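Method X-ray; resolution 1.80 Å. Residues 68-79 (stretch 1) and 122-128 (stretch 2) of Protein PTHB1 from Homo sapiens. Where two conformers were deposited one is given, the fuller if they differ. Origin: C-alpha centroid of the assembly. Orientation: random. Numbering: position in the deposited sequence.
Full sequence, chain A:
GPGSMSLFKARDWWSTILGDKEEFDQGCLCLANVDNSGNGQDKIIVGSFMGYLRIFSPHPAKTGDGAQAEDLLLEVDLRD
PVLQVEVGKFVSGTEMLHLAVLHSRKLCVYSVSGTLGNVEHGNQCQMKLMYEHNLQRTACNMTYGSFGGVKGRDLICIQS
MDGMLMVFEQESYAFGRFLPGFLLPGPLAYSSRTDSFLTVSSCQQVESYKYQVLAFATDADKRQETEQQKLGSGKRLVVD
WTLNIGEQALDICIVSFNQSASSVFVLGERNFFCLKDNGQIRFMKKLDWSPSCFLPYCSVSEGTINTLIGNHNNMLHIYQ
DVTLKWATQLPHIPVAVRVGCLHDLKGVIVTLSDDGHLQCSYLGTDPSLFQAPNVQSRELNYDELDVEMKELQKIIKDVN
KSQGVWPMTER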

# COMPACT_ATOMS: atom_id res chain seq x y z
N GLN A 68 5.28 -18.35 -24.81
CA GLN A 68 5.20 -18.04 -23.38
C GLN A 68 3.83 -17.47 -23.03
O GLN A 68 3.27 -16.67 -23.78
CB GLN A 68 6.30 -17.05 -22.97
CG GLN A 68 7.72 -17.57 -23.14
CD GLN A 68 7.91 -18.95 -22.53
OE1 GLN A 68 7.59 -19.18 -21.36
NE2 GLN A 68 8.42 -19.89 -23.33
N ALA A 69 3.30 -17.89 -21.88
CA ALA A 69 2.05 -17.31 -21.38
C ALA A 69 2.24 -15.81 -21.15
O ALA A 69 3.33 -15.36 -20.80
CB ALA A 69 1.61 -18.00 -20.10
N GLU A 70 1.18 -15.05 -21.35
CA GLU A 70 1.23 -13.61 -21.18
C GLU A 70 1.52 -13.23 -19.74
O GLU A 70 1.15 -13.95 -18.81
CB GLU A 70 -0.09 -12.97 -21.63
CG GLU A 70 -0.33 -13.01 -23.13
CD GLU A 70 0.76 -12.30 -23.91
OE1 GLU A 70 0.89 -11.06 -23.77
OE2 GLU A 70 1.50 -12.97 -24.66
N ASP A 71 2.19 -12.10 -19.55
CA ASP A 71 2.46 -11.54 -18.23
C ASP A 71 1.15 -11.02 -17.64
O ASP A 71 0.95 -11.00 -16.43
CB ASP A 71 3.48 -10.39 -18.31
CG ASP A 71 4.86 -10.83 -18.81
OD1 ASP A 71 5.54 -11.64 -18.15
OD2 ASP A 71 5.27 -10.32 -19.88
N LEU A 72 0.27 -10.57 -18.52
CA LEU A 72 -1.01 -10.00 -18.09
C LEU A 72 -2.01 -11.12 -17.83
O LEU A 72 -2.42 -11.81 -18.76
CB LEU A 72 -1.55 -9.02 -19.14
CG LEU A 72 -2.89 -8.37 -18.82
CD1 LEU A 72 -2.72 -7.37 -17.68
CD2 LEU A 72 -3.45 -7.69 -20.06
N LEU A 73 -2.39 -11.30 -16.58
CA LEU A 73 -3.34 -12.36 -16.23
C LEU A 73 -4.77 -11.90 -16.45
O LEU A 73 -5.62 -12.68 -16.83
CB LEU A 73 -3.17 -12.78 -14.77
CG LEU A 73 -1.80 -13.33 -14.38
CD1 LEU A 73 -1.83 -13.77 -12.93
CD2 LEU A 73 -1.38 -14.47 -15.29
N LEU A 74 -5.02 -10.62 -16.21
CA LEU A 74 -6.37 -10.11 -16.27
C LEU A 74 -6.37 -8.61 -16.45
O LEU A 74 -5.57 -7.90 -15.84
CB LEU A 74 -7.13 -10.48 -14.99
CG LEU A 74 -8.58 -9.99 -14.89
CD1 LEU A 74 -9.47 -11.12 -14.43
CD2 LEU A 74 -8.70 -8.83 -13.93
N GLU A 75 -7.27 -8.15 -17.30
CA GLU A 75 -7.53 -6.73 -17.45
C GLU A 75 -9.04 -6.56 -17.53
O GLU A 75 -9.68 -7.23 -18.33
CB GLU A 75 -6.85 -6.17 -18.70
CG GLU A 75 -7.18 -4.71 -18.98
CD GLU A 75 -6.51 -4.20 -20.24
OE1 GLU A 75 -5.33 -3.79 -20.18
OE2 GLU A 75 -7.18 -4.20 -21.29
N VAL A 76 -9.60 -5.70 -16.70
CA VAL A 76 -11.03 -5.43 -16.76
C VAL A 76 -11.30 -3.93 -16.63
O VAL A 76 -10.67 -3.23 -15.83
CB VAL A 76 -11.81 -6.21 -15.66
CG1 VAL A 76 -11.23 -5.95 -14.30
CG2 VAL A 76 -13.29 -5.85 -15.68
N ASP A 77 -12.23 -3.45 -17.44
CA ASP A 77 -12.70 -2.08 -17.34
C ASP A 77 -13.81 -2.00 -16.30
O ASP A 77 -14.94 -2.44 -16.55
CB ASP A 77 -13.21 -1.59 -18.71
CG ASP A 77 -13.60 -0.13 -18.70
OD1 ASP A 77 -13.47 0.52 -17.63
OD2 ASP A 77 -14.03 0.38 -19.75
N LEU A 78 -13.51 -1.43 -15.14
CA LEU A 78 -14.48 -1.31 -14.07
C LEU A 78 -15.40 -0.09 -14.25
O LEU A 78 -16.35 0.09 -13.49
CB LEU A 78 -13.77 -1.25 -12.72
CG LEU A 78 -12.92 -2.49 -12.41
CD1 LEU A 78 -12.18 -2.35 -11.07
CD2 LEU A 78 -13.78 -3.76 -12.43
N ARG A 79 -15.11 0.72 -15.27
CA ARG A 79 -15.94 1.86 -15.69
C ARG A 79 -16.16 2.91 -14.60
O ARG A 79 -17.21 3.56 -14.54
CB ARG A 79 -17.29 1.36 -16.19
N GLY A 122 -6.80 -13.55 -24.20
CA GLY A 122 -7.62 -12.92 -23.18
C GLY A 122 -7.13 -13.13 -21.76
O GLY A 122 -5.95 -13.36 -21.51
N ASN A 123 -8.06 -13.06 -20.82
CA ASN A 123 -7.75 -13.25 -19.41
C ASN A 123 -7.40 -14.70 -19.10
O ASN A 123 -7.93 -15.61 -19.72
CB ASN A 123 -8.94 -12.80 -18.55
CG ASN A 123 -9.27 -11.33 -18.72
OD1 ASN A 123 -8.39 -10.50 -18.99
ND2 ASN A 123 -10.55 -11.00 -18.56
N GLN A 124 -6.50 -14.90 -18.14
CA GLN A 124 -6.06 -16.24 -17.78
C GLN A 124 -6.66 -16.71 -16.46
O GLN A 124 -6.37 -17.81 -15.98
CB GLN A 124 -4.53 -16.28 -17.70
CG GLN A 124 -3.85 -15.70 -18.92
CD GLN A 124 -2.34 -15.80 -18.83
OE1 GLN A 124 -1.79 -16.87 -18.60
NE2 GLN A 124 -1.67 -14.68 -19.01
N CYS A 125 -7.50 -15.87 -15.88
CA CYS A 125 -8.18 -16.19 -14.65
C CYS A 125 -9.52 -15.48 -14.67
O CYS A 125 -9.80 -14.70 -15.57
CB CYS A 125 -7.37 -15.75 -13.43
SG CYS A 125 -7.03 -13.95 -13.38
N GLN A 126 -10.36 -15.75 -13.67
CA GLN A 126 -11.60 -14.99 -13.56
C GLN A 126 -11.53 -14.11 -12.33
O GLN A 126 -10.76 -14.37 -11.41
CB GLN A 126 -12.82 -15.92 -13.50
CG GLN A 126 -12.85 -16.78 -12.26
CD GLN A 126 -14.04 -17.72 -12.23
OE1 GLN A 126 -14.56 -18.10 -13.28
NE2 GLN A 126 -14.46 -18.11 -11.03
N MSE A 127 -12.32 -13.04 -12.34
CA MSE A 127 -12.46 -12.16 -11.20
C MSE A 127 -13.95 -11.96 -10.97
O MSE A 127 -14.61 -11.34 -11.79
CB MSE A 127 -11.77 -10.83 -11.45
CG MSE A 127 -11.76 -9.93 -10.24
SE MSE A 127 -10.60 -8.39 -10.52
CE MSE A 127 -11.99 -7.08 -10.94
N LYS A 128 -14.48 -12.51 -9.88
CA LYS A 128 -15.91 -12.47 -9.64
C LYS A 128 -16.23 -11.57 -8.46
O LYS A 128 -15.56 -11.65 -7.42
CB LYS A 128 -16.47 -13.87 -9.35
CG LYS A 128 -16.04 -14.97 -10.31
CD LYS A 128 -16.41 -14.65 -11.74
CE LYS A 128 -17.89 -14.81 -12.00
NZ LYS A 128 -18.12 -15.04 -13.46
O HOH W 1 -3.70 -11.96 -20.93

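The apolar centre of the contact is built around Leu74, which is buried and lies beside Cys125 and Met127. Its CB sits 3.8 Å from Cys125 SG, and its CD1 is likewise 3.8 Å from Met127 CB, both van der Waals distances. Leu73 approaches the same sulfur more loosely, CB to SG of Cys125 measuring 4.3 Å. Met127, present as selenomethionine, points its CA-to-CB bond toward stretch 1 and carries the apolar surface further along stretch 1: its CE lies 3.6 Å from Val76 CG1 and 4.1 Å from Leu78 CD2. With chi1 and chi2 both t, the side chain is extended as far as the selenium, which lets the terminal methyl reach these two residues.

Backbone pairing is brief. The closest CA pairs are Leu74 with Asn123, at 4.7 Å, and Leu73 with Gln124, at 5.0 Å, so the two chains step past each other in opposite senses at this one point; beyond it stretch 2 turns, and Met127 lies beside Val76 and Leu78. One main-chain hydrogen bond joins them, from Gln124 N to Leu73 O at 2.7 Å, and its 174° angle at hydrogen is nearly linear. The same carbonyl oxygen, Leu73 O, receives a CA-H...O contact from Asn123 CA at 3.4 Å, where 124° indicates a much less directed approach.

Side-chain amides extend the pairing on both sides of this bond in sequence. Asn123 OD1 accepts from Glu75 N at 3.1 Å (164°), so a side-chain carbonyl oxygen, rather than a main-chain one, accepts from this backbone N-H. Gln124 NE2 donates to Glu70 O at 2.9 Å (159°) and to Leu72 O at 3.0 Å (147°), so one amide nitrogen ties two carbonyls of stretch 1 together. Leu72 O also accepts from a water oxygen at 2.5 Å; that water donates to Gly122 O at 2.7 Å, bridging the two backbones at the polar edge.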